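Local coordinates for protein RavA (PDB 6WO6) that is of unknown biochemical function but serves as an effector of Legionella pneumophila, probably acting inside the infected host cell, at residues A[8-13]-A[18-23]; A[48-53]-A[120-125]; A[90-95]-A[128-133]; A[114-119]-A[156-161]. The protein carries 2 engineered substitutions. All blocks are in the same frame, centred on the assembly; numbering follows the deposited sequence.

Contact 1 of 4, residues A[8-13]-A[18-23]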
loop_
_atom_site.group_PDB
_atom_site.type_symbol
_atom_site.label_atom_id
_atom_site.label_comp_id
_atom_site.label_asym_id
_atom_site.label_seq_id
_atom_site.Cartn_x
_atom_site.Cartn_y
_atom_site.Cartn_z
ATOM N N ASP A 8 -5.948 -26.512 37.439
ATOM C CA ASP A 8 -6.367 -25.121 37.557
ATOM C C ASP A 8 -5.180 -24.169 37.493
ATOM O O ASP A 8 -5.305 -23.057 36.969
ATOM C CB ASP A 8 -7.141 -24.928 38.862
ATOM C CG ASP A 8 -8.287 -25.915 39.010
ATOM O OD1 ASP A 8 -8.049 -27.036 39.509
ATOM O OD2 ASP A 8 -9.422 -25.582 38.606
ATOM N N GLU A 9 -4.023 -24.587 38.013
ATOM C CA GLU A 9 -2.846 -23.726 37.981
ATOM C C GLU A 9 -2.341 -23.528 36.558
ATOM O O GLU A 9 -1.922 -22.425 36.192
ATOM C CB GLU A 9 -1.751 -24.304 38.878
ATOM C CG GLU A 9 -2.006 -24.099 40.361
ATOM C CD GLU A 9 -0.979 -24.790 41.232
ATOM O OE1 GLU A 9 -0.231 -25.646 40.710
ATOM O OE2 GLU A 9 -0.921 -24.478 42.441
ATOM N N LEU A 10 -2.369 -24.586 35.740
ATOM C CA LEU A 10 -2.074 -24.425 34.320
ATOM C C LEU A 10 -3.128 -23.560 33.644
ATOM O O LEU A 10 -2.812 -22.744 32.771
ATOM C CB LEU A 10 -1.988 -25.789 33.637
ATOM C CG LEU A 10 -0.868 -26.720 34.104
ATOM C CD1 LEU A 10 -1.099 -28.136 33.599
ATOM C CD2 LEU A 10 0.487 -26.199 33.646
ATOM N N LYS A 11 -4.390 -23.724 34.043
ATOM C CA LYS A 11 -5.456 -22.894 33.498
ATOM C C LYS A 11 -5.254 -21.419 33.840
ATOM O O LYS A 11 -5.681 -20.542 33.081
ATOM C CB LYS A 11 -6.801 -23.407 34.013
ATOM C CG LYS A 11 -8.031 -22.686 33.500
ATOM C CD LYS A 11 -9.274 -23.227 34.198
ATOM C CE LYS A 11 -10.502 -22.382 33.904
ATOM N NZ LYS A 11 -11.588 -22.656 34.883
ATOM N N GLY A 12 -4.583 -21.123 34.952
ATOM C CA GLY A 12 -4.437 -19.757 35.419
ATOM C C GLY A 12 -3.070 -19.129 35.269
ATOM O O GLY A 12 -2.819 -18.084 35.886
ATOM N N LEU A 13 -2.167 -19.718 34.485
ATOM C CA LEU A 13 -0.868 -19.102 34.259
ATOM C C LEU A 13 -1.045 -17.753 33.578
ATOM O O LEU A 13 -1.851 -17.605 32.655
ATOM C CB LEU A 13 0.009 -20.012 33.404
ATOM C CG LEU A 13 0.309 -21.403 33.961
ATOM C CD1 LEU A 13 1.079 -22.237 32.948
ATOM C CD2 LEU A 13 1.077 -21.294 35.268
ATOM N N GLU A 18 6.323 -18.280 28.861
ATOM C CA GLU A 18 7.521 -18.319 29.691
ATOM C C GLU A 18 7.596 -19.602 30.508
ATOM O O GLU A 18 8.693 -20.093 30.795
ATOM C CB GLU A 18 7.557 -17.098 30.611
ATOM C CG GLU A 18 7.459 -15.761 29.881
ATOM N N VAL A 19 6.449 -20.169 30.873
ATOM C CA VAL A 19 6.413 -21.320 31.769
ATOM C C VAL A 19 6.441 -22.637 31.002
ATOM O O VAL A 19 7.117 -23.582 31.413
ATOM C CB VAL A 19 5.171 -21.227 32.682
ATOM C CG1 VAL A 19 5.121 -22.405 33.644
ATOM C CG2 VAL A 19 5.168 -19.908 33.442
ATOM N N LEU A 20 5.719 -22.724 29.882
ATOM C CA LEU A 20 5.536 -23.978 29.157
ATOM C C LEU A 20 6.149 -23.944 27.760
ATOM O O LEU A 20 5.808 -24.783 26.921
ATOM C CB LEU A 20 4.047 -24.320 29.057
ATOM C CG LEU A 20 3.234 -24.432 30.351
ATOM C CD1 LEU A 20 1.757 -24.604 30.036
ATOM C CD2 LEU A 20 3.730 -25.584 31.208
ATOM N N GLY A 21 7.051 -23.002 27.494
ATOM C CA GLY A 21 7.549 -22.794 26.147
ATOM C C GLY A 21 8.787 -23.579 25.761
ATOM O O GLY A 21 9.663 -23.054 25.069
ATOM N N ASN A 22 8.876 -24.832 26.199
ATOM C CA ASN A 22 9.923 -25.734 25.740
ATOM C C ASN A 22 9.440 -27.165 25.919
ATOM O O ASN A 22 8.368 -27.417 26.475
ATOM C CB ASN A 22 11.255 -25.490 26.467
ATOM C CG ASN A 22 11.089 -25.313 27.966
ATOM O OD1 ASN A 22 10.214 -25.916 28.586
ATOM N ND2 ASN A 22 11.939 -24.480 28.555
ATOM N N GLY A 23 10.244 -28.109 25.428
ATOM C CA GLY A 23 9.841 -29.506 25.476
ATOM C C GLY A 23 9.779 -30.060 26.887
ATOM O O GLY A 23 8.886 -30.847 27.214
#
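The CD1 methyl of Leu13 meets the end and fork of Leu20, lying 3.8 Å from CD1 of Leu20, and the two side chains cross at about a right angle. Because of this crossing, the same methyl also rests against the branch point, with CD1 of Leu13 only 4.0 Å from CG of Leu20. Leu10 approaches Leu20 at a right angle too. Its CD2 sits against both terminal methyls of Leu20, 4.1 Å from CD1 and the same from CD2. Val19 joins from the neighbouring position, its CG1 placed 4.1 Å from Leu13 CD1. That branch of the valine stands opposite the backbone N (chi1 -179°), while CG2 takes the place beside it.

Two short consecutive helices, 7-11 and 16-20, here pack at an angle across a four-residue loop. Gly12 is the first residue to leave helical backbone angles. Leu13 then turns into an extended conformation, directing its CB toward the second helix while its carbonyl oxygen accepts a hydrogen bond from Arg47 NH2 of helix 38-51. Leucine, long and forked, suits positions where a methyl must reach across from one helix to the other; the shorter valine fills in beside the leucine pair. Leu10 is also packed against Leu33 of helix 30-34 and against Phe5, which touches Val19 as well. Beyond Leu20 the next helix is prepared by Asn22, whose OD1 caps helix 23-28 by accepting a hydrogen bond from Ala25 N.

Contact 2 of 4, residues A[48-53]-A[120-125]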
loop_
_atom_site.group_PDB
_atom_site.type_symbol
_atom_site.label_atom_id
_atom_site.label_comp_id
_atom_site.label_asym_id
_atom_site.label_seq_id
_atom_site.Cartn_x
_atom_site.Cartn_y
_atom_site.Cartn_z
ATOM N N LEU A 48 -0.784 -19.396 24.903
ATOM C CA LEU A 48 0.583 -19.887 24.787
ATOM C C LEU A 48 1.189 -19.526 23.437
ATOM O O LEU A 48 2.357 -19.129 23.354
ATOM C CB LEU A 48 0.575 -21.401 25.012
ATOM C CG LEU A 48 1.827 -22.275 25.023
ATOM C CD1 LEU A 48 2.923 -21.630 25.816
ATOM C CD2 LEU A 48 1.481 -23.631 25.624
ATOM N N VAL A 49 0.399 -19.635 22.367
ATOM C CA VAL A 49 0.919 -19.325 21.040
ATOM C C VAL A 49 0.980 -17.816 20.807
ATOM O O VAL A 49 1.888 -17.325 20.122
ATOM C CB VAL A 49 0.076 -20.051 19.973
ATOM C CG1 VAL A 49 -0.048 -19.230 18.709
ATOM C CG2 VAL A 49 0.694 -21.401 19.657
ATOM N N LEU A 50 0.045 -17.055 21.381
ATOM C CA LEU A 50 0.076 -15.602 21.237
ATOM C C LEU A 50 1.338 -15.018 21.855
ATOM O O LEU A 50 2.037 -14.216 21.225
ATOM C CB LEU A 50 -1.166 -14.981 21.875
ATOM C CG LEU A 50 -2.397 -14.851 20.981
ATOM C CD1 LEU A 50 -3.650 -14.658 21.819
ATOM C CD2 LEU A 50 -2.222 -13.694 20.014
ATOM N N GLU A 51 1.656 -15.418 23.089
ATOM C CA GLU A 51 2.788 -14.814 23.784
ATOM C C GLU A 51 4.140 -15.195 23.192
ATOM O O GLU A 51 5.144 -14.567 23.544
ATOM C CB GLU A 51 2.760 -15.186 25.263
ATOM C CG GLU A 51 1.590 -14.595 26.020
ATOM C CD GLU A 51 1.722 -14.798 27.510
ATOM O OE1 GLU A 51 0.896 -14.238 28.263
ATOM O OE2 GLU A 51 2.658 -15.515 27.927
ATOM N N CYS A 52 4.197 -16.191 22.315
ATOM C CA CYS A 52 5.464 -16.610 21.730
ATOM C C CYS A 52 5.919 -15.600 20.683
ATOM O O CYS A 52 5.205 -15.383 19.698
ATOM C CB CYS A 52 5.325 -17.985 21.100
ATOM S SG CYS A 52 6.766 -18.514 20.162
ATOM N N PRO A 53 7.082 -14.966 20.849
ATOM C CA PRO A 53 7.554 -14.014 19.837
ATOM C C PRO A 53 7.832 -14.716 18.518
ATOM O O PRO A 53 8.054 -15.928 18.463
ATOM C CB PRO A 53 8.843 -13.449 20.448
ATOM C CG PRO A 53 8.763 -13.774 21.905
ATOM C CD PRO A 53 8.007 -15.063 21.988
ATOM N N ASN A 120 -10.782 -19.000 15.549
ATOM C CA ASN A 120 -11.031 -17.696 14.944
ATOM C C ASN A 120 -10.642 -16.561 15.884
ATOM O O ASN A 120 -10.098 -15.543 15.439
ATOM C CB ASN A 120 -12.497 -17.577 14.534
ATOM C CG ASN A 120 -12.742 -16.414 13.596
ATOM O OD1 ASN A 120 -13.073 -15.309 14.027
ATOM N ND2 ASN A 120 -12.575 -16.656 12.298
ATOM N N LYS A 121 -10.919 -16.711 17.183
ATOM C CA LYS A 121 -10.469 -15.716 18.152
ATOM C C LYS A 121 -8.949 -15.585 18.132
ATOM O O LYS A 121 -8.411 -14.471 18.155
ATOM C CB LYS A 121 -10.961 -16.083 19.553
ATOM C CG LYS A 121 -12.467 -16.292 19.654
ATOM N N LEU A 122 -8.241 -16.717 18.069
ATOM C CA LEU A 122 -6.785 -16.679 17.977
ATOM C C LEU A 122 -6.330 -16.013 16.684
ATOM O O LEU A 122 -5.353 -15.256 16.679
ATOM C CB LEU A 122 -6.217 -18.094 18.072
ATOM C CG LEU A 122 -4.717 -18.190 17.786
ATOM C CD1 LEU A 122 -3.914 -17.508 18.883
ATOM C CD2 LEU A 122 -4.281 -19.630 17.608
ATOM N N ALA A 123 -7.022 -16.286 15.576
ATOM C CA ALA A 123 -6.673 -15.651 14.309
ATOM C C ALA A 123 -6.812 -14.138 14.402
ATOM O O ALA A 123 -5.915 -13.392 13.991
ATOM C CB ALA A 123 -7.550 -16.204 13.186
ATOM N N ILE A 124 -7.932 -13.666 14.953
ATOM C CA ILE A 124 -8.153 -12.228 15.084
ATOM C C ILE A 124 -7.129 -11.609 16.027
ATOM O O ILE A 124 -6.679 -10.475 15.817
ATOM C CB ILE A 124 -9.595 -11.951 15.549
ATOM C CG1 ILE A 124 -10.596 -12.537 14.556
ATOM C CG2 ILE A 124 -9.822 -10.460 15.724
ATOM C CD1 ILE A 124 -10.449 -11.995 13.151
ATOM N N ASP A 125 -6.737 -12.340 17.075
ATOM C CA ASP A 125 -5.751 -11.808 18.014
ATOM C C ASP A 125 -4.366 -11.718 17.381
ATOM O O ASP A 125 -3.615 -10.774 17.652
ATOM C CB ASP A 125 -5.711 -12.666 19.278
ATOM C CG ASP A 125 -6.974 -12.535 20.107
ATOM O OD1 ASP A 125 -7.609 -11.462 20.045
ATOM O OD2 ASP A 125 -7.333 -13.501 20.817
#
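Leu50 bridges two residues of helix 120-127, touching Leu122 with its branch point and Asp125 with its methyls. Leu122 has CG opposite its backbone N (chi1 172°), a conformation that carries its end toward the other helix although its CB does not start out in that direction. Its CD1 arrives 3.7 Å from Leu50 CG, and the two leucines run antiparallel alongside one another. The same CD1 methyl is 4.2 Å from Val49 CG1, making it the point on which Val49 and Leu50 converge.

Asp125 meets Leu50 mainly through its CB, which faces both methyls, 3.7 Å from CD2 and 3.8 Å from CD1. With CG turned beside the backbone N (chi1 -69°), the carboxylate brings OD2 to 4.0 Å from Leu50 CD1. An aspartate is tolerable here because it is exposed, whereas Val49 and Leu122 are buried and suitably apolar.

Helix 77-92 runs beside both partners: its Ala84 touches Val49 and Leu122, and its Lys88 NZ hydrogen-bonds to the carbonyl oxygens of Val49 and Cys52. Phe60 of helix 54-66 also packs on Val49, while on the other partner Ala123 reaches Ile91 of helix 77-92.

Contact 3 of 4, residues A[90-95]-A[128-133]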
loop_
_atom_site.group_PDB
_atom_site.type_symbol
_atom_site.label_atom_id
_atom_site.label_comp_id
_atom_site.label_asym_id
_atom_site.label_seq_id
_atom_site.Cartn_x
_atom_site.Cartn_y
_atom_site.Cartn_z
ATOM N N ARG A 90 0.969 -19.672 9.865
ATOM C CA ARG A 90 0.448 -19.371 8.538
ATOM C C ARG A 90 0.028 -17.913 8.409
ATOM O O ARG A 90 0.136 -17.338 7.321
ATOM C CB ARG A 90 -0.722 -20.296 8.209
ATOM C CG ARG A 90 -0.316 -21.748 8.055
ATOM C CD ARG A 90 -1.502 -22.627 7.718
ATOM N NE ARG A 90 -1.131 -24.038 7.713
ATOM C CZ ARG A 90 -1.971 -25.030 7.444
ATOM N NH1 ARG A 90 -3.238 -24.768 7.154
ATOM N NH2 ARG A 90 -1.544 -26.286 7.463
ATOM N N ILE A 91 -0.443 -17.292 9.494
ATOM C CA ILE A 91 -0.793 -15.878 9.400
ATOM C C ILE A 91 0.462 -15.012 9.349
ATOM O O ILE A 91 0.557 -14.085 8.537
ATOM C CB ILE A 91 -1.720 -15.472 10.557
ATOM C CG1 ILE A 91 -3.114 -16.064 10.343
ATOM C CG2 ILE A 91 -1.792 -13.955 10.676
ATOM C CD1 ILE A 91 -4.068 -15.811 11.490
ATOM N N ILE A 92 1.449 -15.302 10.199
ATOM C CA ILE A 92 2.635 -14.454 10.279
ATOM C C ILE A 92 3.519 -14.622 9.048
ATOM O O ILE A 92 4.212 -13.680 8.641
ATOM C CB ILE A 92 3.387 -14.744 11.594
ATOM C CG1 ILE A 92 2.811 -13.888 12.725
ATOM C CG2 ILE A 92 4.887 -14.527 11.453
ATOM C CD1 ILE A 92 2.756 -12.409 12.401
ATOM N N SER A 93 3.489 -15.794 8.406
ATOM C CA SER A 93 4.271 -15.984 7.191
ATOM C C SER A 93 3.791 -15.113 6.037
ATOM O O SER A 93 4.472 -15.052 5.008
ATOM C CB SER A 93 4.250 -17.457 6.775
ATOM O OG SER A 93 2.932 -17.891 6.497
ATOM N N LEU A 94 2.640 -14.449 6.176
ATOM C CA LEU A 94 2.257 -13.434 5.201
ATOM C C LEU A 94 3.216 -12.253 5.231
ATOM O O LEU A 94 3.462 -11.627 4.193
ATOM C CB LEU A 94 0.827 -12.959 5.461
ATOM C CG LEU A 94 -0.305 -13.978 5.322
ATOM C CD1 LEU A 94 -1.625 -13.374 5.775
ATOM C CD2 LEU A 94 -0.414 -14.479 3.893
ATOM N N LEU A 95 3.768 -11.937 6.404
ATOM C CA LEU A 95 4.727 -10.852 6.568
ATOM C C LEU A 95 6.176 -11.316 6.466
ATOM O O LEU A 95 7.086 -10.521 6.725
ATOM C CB LEU A 95 4.510 -10.156 7.914
ATOM C CG LEU A 95 3.206 -9.382 8.101
ATOM C CD1 LEU A 95 3.158 -8.758 9.484
ATOM C CD2 LEU A 95 3.059 -8.320 7.024
ATOM N N THR A 128 -4.402 -8.728 15.135
ATOM C CA THR A 128 -4.505 -7.436 15.805
ATOM C C THR A 128 -3.176 -6.691 15.755
ATOM O O THR A 128 -2.127 -7.242 16.099
ATOM C CB THR A 128 -4.961 -7.636 17.252
ATOM O OG1 THR A 128 -6.368 -7.910 17.268
ATOM C CG2 THR A 128 -4.687 -6.394 18.087
ATOM N N ASN A 129 -3.235 -5.433 15.310
ATOM C CA ASN A 129 -2.101 -4.532 15.108
ATOM C C ASN A 129 -1.212 -4.947 13.941
ATOM O O ASN A 129 -0.110 -4.403 13.788
ATOM C CB ASN A 129 -1.246 -4.379 16.373
ATOM C CG ASN A 129 -1.970 -3.629 17.472
ATOM O OD1 ASN A 129 -2.905 -2.873 17.209
ATOM N ND2 ASN A 129 -1.539 -3.831 18.712
ATOM N N ASN A 130 -1.662 -5.885 13.104
ATOM C CA ASN A 130 -0.935 -6.262 11.899
ATOM C C ASN A 130 -1.811 -6.205 10.653
ATOM O O ASN A 130 -1.378 -6.659 9.588
ATOM C CB ASN A 130 -0.333 -7.664 12.045
ATOM C CG ASN A 130 0.747 -7.730 13.105
ATOM O OD1 ASN A 130 1.541 -6.803 13.260
ATOM N ND2 ASN A 130 0.781 -8.831 13.844
ATOM N N GLU A 131 -3.024 -5.656 10.755
ATOM C CA GLU A 131 -3.925 -5.629 9.606
ATOM C C GLU A 131 -3.397 -4.719 8.504
ATOM O O GLU A 131 -3.422 -5.086 7.323
ATOM C CB GLU A 131 -5.323 -5.183 10.041
ATOM C CG GLU A 131 -5.896 -5.932 11.241
ATOM C CD GLU A 131 -5.526 -5.295 12.572
ATOM O OE1 GLU A 131 -4.488 -4.606 12.645
ATOM O OE2 GLU A 131 -6.279 -5.481 13.550
ATOM N N VAL A 132 -2.917 -3.527 8.868
ATOM C CA VAL A 132 -2.414 -2.591 7.865
ATOM C C VAL A 132 -1.200 -3.172 7.146
ATOM O O VAL A 132 -1.097 -3.096 5.917
ATOM C CB VAL A 132 -2.095 -1.232 8.516
ATOM C CG1 VAL A 132 -1.443 -0.301 7.516
ATOM C CG2 VAL A 132 -3.362 -0.607 9.076
ATOM N N ALA A 133 -0.272 -3.770 7.897
ATOM C CA ALA A 133 0.939 -4.305 7.282
ATOM C C ALA A 133 0.614 -5.430 6.306
ATOM O O ALA A 133 1.138 -5.460 5.183
ATOM C CB ALA A 133 1.907 -4.791 8.362
#
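Leu95 holds its CG beside the backbone N and opposite the carbonyl carbon (chi1 -67°), and an extended second torsion (chi2 -180°) then carries the chain through CD1 to Asn130, while CD2 branches off to Ala133. Asn130 has a similar first torsion, which turns its amide past the end of Ile92.

The closest packing is at Ala133. CD2 of Leu95 lies 3.9 Å from CB of Ala133 and equally far from its carbonyl carbon, so the methyl rests on the backbone of the first turn of helix 131-141 as well as on a side chain. Alanine suits this position because its small side chain lets the leucine reach the backbone. The other methyl, CD1, sits 4.5 Å from CB of Asn130, a looser touch. Ile92 adds the end of its side chain, with CD1 4.3 Å from ND2 of Asn130. That amide nitrogen also makes a weak hydrogen bond back to the carbonyl oxygen of Val126, in the preceding helix, which gives the polar group a partner while the Ile92 methyl approaches it.

Around Leu94 and Leu95 the backbone bonds span three residues, Leu94 N to Ile91 O and Leu95 N to Ile92 O, the pairing of a 3-10 turn. Leu95 is thereby carried round to face segment 128-133. That segment holds the short loop joining the consecutive helices 120-127 and 131-141, where the chain bends and goes on in broadly the same sense. Thr128 leaves the first helix, Asn129 makes the bend with a positive phi (70°), an angle asparagine adopts readily, and Asn130 occupies the N-cap position of the second, though its side chain makes no capping bond.

Contact 4 of 4, residues A[114-119]-A[156-161]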
loop_
_atom_site.group_PDB
_atom_site.type_symbol
_atom_site.label_atom_id
_atom_site.label_comp_id
_atom_site.label_asym_id
_atom_site.label_seq_id
_atom_site.Cartn_x
_atom_site.Cartn_y
_atom_site.Cartn_z
ATOM N N GLU A 114 -12.117 -24.868 8.724
ATOM C CA GLU A 114 -12.389 -25.257 10.103
ATOM C C GLU A 114 -11.218 -24.957 11.032
ATOM O O GLU A 114 -11.432 -24.732 12.227
ATOM C CB GLU A 114 -12.767 -26.739 10.181
ATOM C CG GLU A 114 -11.628 -27.711 9.927
ATOM C CD GLU A 114 -12.023 -29.149 10.200
ATOM O OE1 GLU A 114 -13.188 -29.381 10.592
ATOM O OE2 GLU A 114 -11.170 -30.044 10.028
ATOM N N LEU A 115 -9.987 -24.939 10.518
ATOM C CA LEU A 115 -8.854 -24.558 11.358
ATOM C C LEU A 115 -8.990 -23.114 11.827
ATOM O O LEU A 115 -8.814 -22.814 13.015
ATOM C CB LEU A 115 -7.538 -24.758 10.604
ATOM C CG LEU A 115 -6.280 -24.298 11.346
ATOM C CD1 LEU A 115 -6.141 -25.039 12.664
ATOM C CD2 LEU A 115 -5.034 -24.480 10.493
ATOM N N PHE A 116 -9.313 -22.204 10.906
ATOM C CA PHE A 116 -9.533 -20.803 11.246
ATOM C C PHE A 116 -10.961 -20.522 11.697
ATOM O O PHE A 116 -11.285 -19.368 11.996
ATOM C CB PHE A 116 -9.169 -19.912 10.054
ATOM C CG PHE A 116 -7.692 -19.832 9.792
ATOM C CD1 PHE A 116 -7.055 -20.809 9.049
ATOM C CD2 PHE A 116 -6.938 -18.788 10.300
ATOM C CE1 PHE A 116 -5.696 -20.745 8.813
ATOM C CE2 PHE A 116 -5.579 -18.718 10.066
ATOM C CZ PHE A 116 -4.958 -19.699 9.321
ATOM N N ASN A 117 -11.818 -21.540 11.748
ATOM C CA ASN A 117 -13.141 -21.412 12.341
ATOM C C ASN A 117 -13.134 -21.790 13.818
ATOM O O ASN A 117 -13.790 -21.130 14.631
ATOM C CB ASN A 117 -14.143 -22.285 11.578
ATOM C CG ASN A 117 -15.567 -22.103 12.065
ATOM O OD1 ASN A 117 -15.967 -21.009 12.462
ATOM N ND2 ASN A 117 -16.343 -23.183 12.036
ATOM N N ASN A 118 -12.395 -22.843 14.176
ATOM C CA ASN A 118 -12.245 -23.210 15.579
ATOM C C ASN A 118 -11.372 -22.204 16.318
ATOM O O ASN A 118 -11.688 -21.807 17.446
ATOM C CB ASN A 118 -11.651 -24.615 15.694
ATOM C CG ASN A 118 -12.573 -25.686 15.143
ATOM O OD1 ASN A 118 -13.783 -25.657 15.365
ATOM N ND2 ASN A 118 -12.002 -26.642 14.417
ATOM N N PHE A 119 -10.271 -21.782 15.699
ATOM C CA PHE A 119 -9.336 -20.827 16.289
ATOM C C PHE A 119 -9.531 -19.427 15.728
ATOM O O PHE A 119 -8.558 -18.718 15.451
ATOM C CB PHE A 119 -7.899 -21.294 16.072
ATOM C CG PHE A 119 -7.562 -22.581 16.770
ATOM C CD1 PHE A 119 -7.830 -23.802 16.170
ATOM C CD2 PHE A 119 -6.966 -22.571 18.021
ATOM C CE1 PHE A 119 -7.519 -24.988 16.810
ATOM C CE2 PHE A 119 -6.649 -23.757 18.666
ATOM C CZ PHE A 119 -6.925 -24.966 18.060
ATOM N N ASN A 156 -14.561 -14.635 3.427
ATOM C CA ASN A 156 -15.227 -15.861 3.849
ATOM C C ASN A 156 -14.688 -16.367 5.177
ATOM O O ASN A 156 -15.445 -16.936 5.971
ATOM C CB ASN A 156 -15.080 -16.942 2.776
ATOM C CG ASN A 156 -15.831 -16.606 1.503
ATOM O OD1 ASN A 156 -16.809 -15.857 1.524
ATOM N ND2 ASN A 156 -15.381 -17.165 0.384
ATOM N N ILE A 157 -13.401 -16.159 5.440
ATOM C CA ILE A 157 -12.774 -16.695 6.644
ATOM C C ILE A 157 -12.820 -15.696 7.793
ATOM O O ILE A 157 -13.027 -16.079 8.946
ATOM C CB ILE A 157 -11.332 -17.130 6.326
ATOM C CG1 ILE A 157 -11.349 -18.330 5.375
ATOM C CG2 ILE A 157 -10.573 -17.456 7.603
ATOM C CD1 ILE A 157 -9.980 -18.820 4.974
ATOM N N PHE A 158 -12.644 -14.406 7.503
ATOM C CA PHE A 158 -12.664 -13.350 8.513
ATOM C C PHE A 158 -13.809 -12.387 8.216
ATOM O O PHE A 158 -13.582 -11.215 7.885
ATOM C CB PHE A 158 -11.329 -12.610 8.560
ATOM C CG PHE A 158 -10.143 -13.512 8.742
ATOM C CD1 PHE A 158 -9.976 -14.233 9.914
ATOM C CD2 PHE A 158 -9.190 -13.637 7.745
ATOM C CE1 PHE A 158 -8.885 -15.066 10.083
ATOM C CE2 PHE A 158 -8.095 -14.470 7.909
ATOM C CZ PHE A 158 -7.943 -15.183 9.081
ATOM N N PRO A 159 -15.055 -12.842 8.347
ATOM C CA PRO A 159 -16.189 -12.011 7.923
ATOM C C PRO A 159 -16.427 -10.860 8.891
ATOM O O PRO A 159 -16.444 -11.048 10.111
ATOM C CB PRO A 159 -17.362 -12.996 7.917
ATOM C CG PRO A 159 -16.998 -13.988 8.966
ATOM C CD PRO A 159 -15.498 -14.109 8.953
ATOM N N GLN A 160 -16.616 -9.664 8.326
ATOM C CA GLN A 160 -16.883 -8.445 9.089
ATOM C C GLN A 160 -15.768 -8.172 10.097
ATOM O O GLN A 160 -16.016 -7.899 11.272
ATOM C CB GLN A 160 -18.246 -8.513 9.781
ATOM C CG GLN A 160 -19.412 -8.769 8.837
ATOM C CD GLN A 160 -19.615 -7.645 7.842
ATOM O OE1 GLN A 160 -19.196 -6.513 8.073
ATOM N NE2 GLN A 160 -20.262 -7.953 6.726
ATOM N N SER A 161 -14.530 -8.246 9.624
ATOM C CA SER A 161 -13.358 -8.008 10.450
ATOM C C SER A 161 -12.607 -6.773 9.970
ATOM O O SER A 161 -12.744 -6.337 8.823
ATOM C CB SER A 161 -12.423 -9.222 10.434
ATOM O OG SER A 161 -12.057 -9.554 9.108
#
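Phe116 is the residue of segment 114-119 that meets Ile157 and Phe158, and the residues before it set up the turn that presents it. Glu114 begins the segment, its carbonyl oxygen accepting a helical bond from Asn118 N at 2.9 Å. Leu115 packs in another direction, on Val87 of helix 77-92, where its apolar branch is appropriate.

Phe116 comes next and points its CB toward the second segment, 3.7 Å from CG2 of Ile157. CG lies opposite the carbonyl carbon and beside the backbone N (chi1 -71°), which directs the ring toward Phe158. There CD2 of Phe116 stands 3.9 Å from CZ of Phe158, the two side chains meeting at a slant. Ile157 does double duty: its CG2 also sits over the centre of the Phe158 ring, 3.7 Å above the plane, so this one branch touches both phenylalanines. Phe111 stacks on Phe116, and Ala123 of helix 120-127 touches both aromatic residues.

Phe119 ends the segment, right before helix 120-127. Its ring goes to Leu42 and Ser46 of helix 38-51. In the second segment Ser161 OG donates to Phe158 O at 2.6 Å, reaching it from above the carbonyl plane (39° out). The same OG accepts a weak bond from Ala164 N, capping helix 162-181 and holding the bend after Phe158.

Across the segments the chemistry is wholly apolar, so shape and burial carry the contact, and the polar bonds named lie within a segment or to its near neighbours.

In the fold
From the N terminus, contact 1 closes first, folding helices 7-11 and 16-20 into a local pair before any other contact opens. The other three cross one another along the chain. Contact 2 joins helix 38-51 to helix 120-127, with 66 residues between its segments; contact 3 opens within that span, tying the end of helix 77-92 to the start of helix 131-141; contact 4 opens inside both and closes last, bringing helix 115-118 to the end of helix 147-157. Contacts 2, 3 and 4 touch pairwise through Ala123, Ile91, Phe116 and Phe158, with centres 12 to 15 Å apart. Contact 1, about 15 Å centre to centre from contact 2, touches none of them.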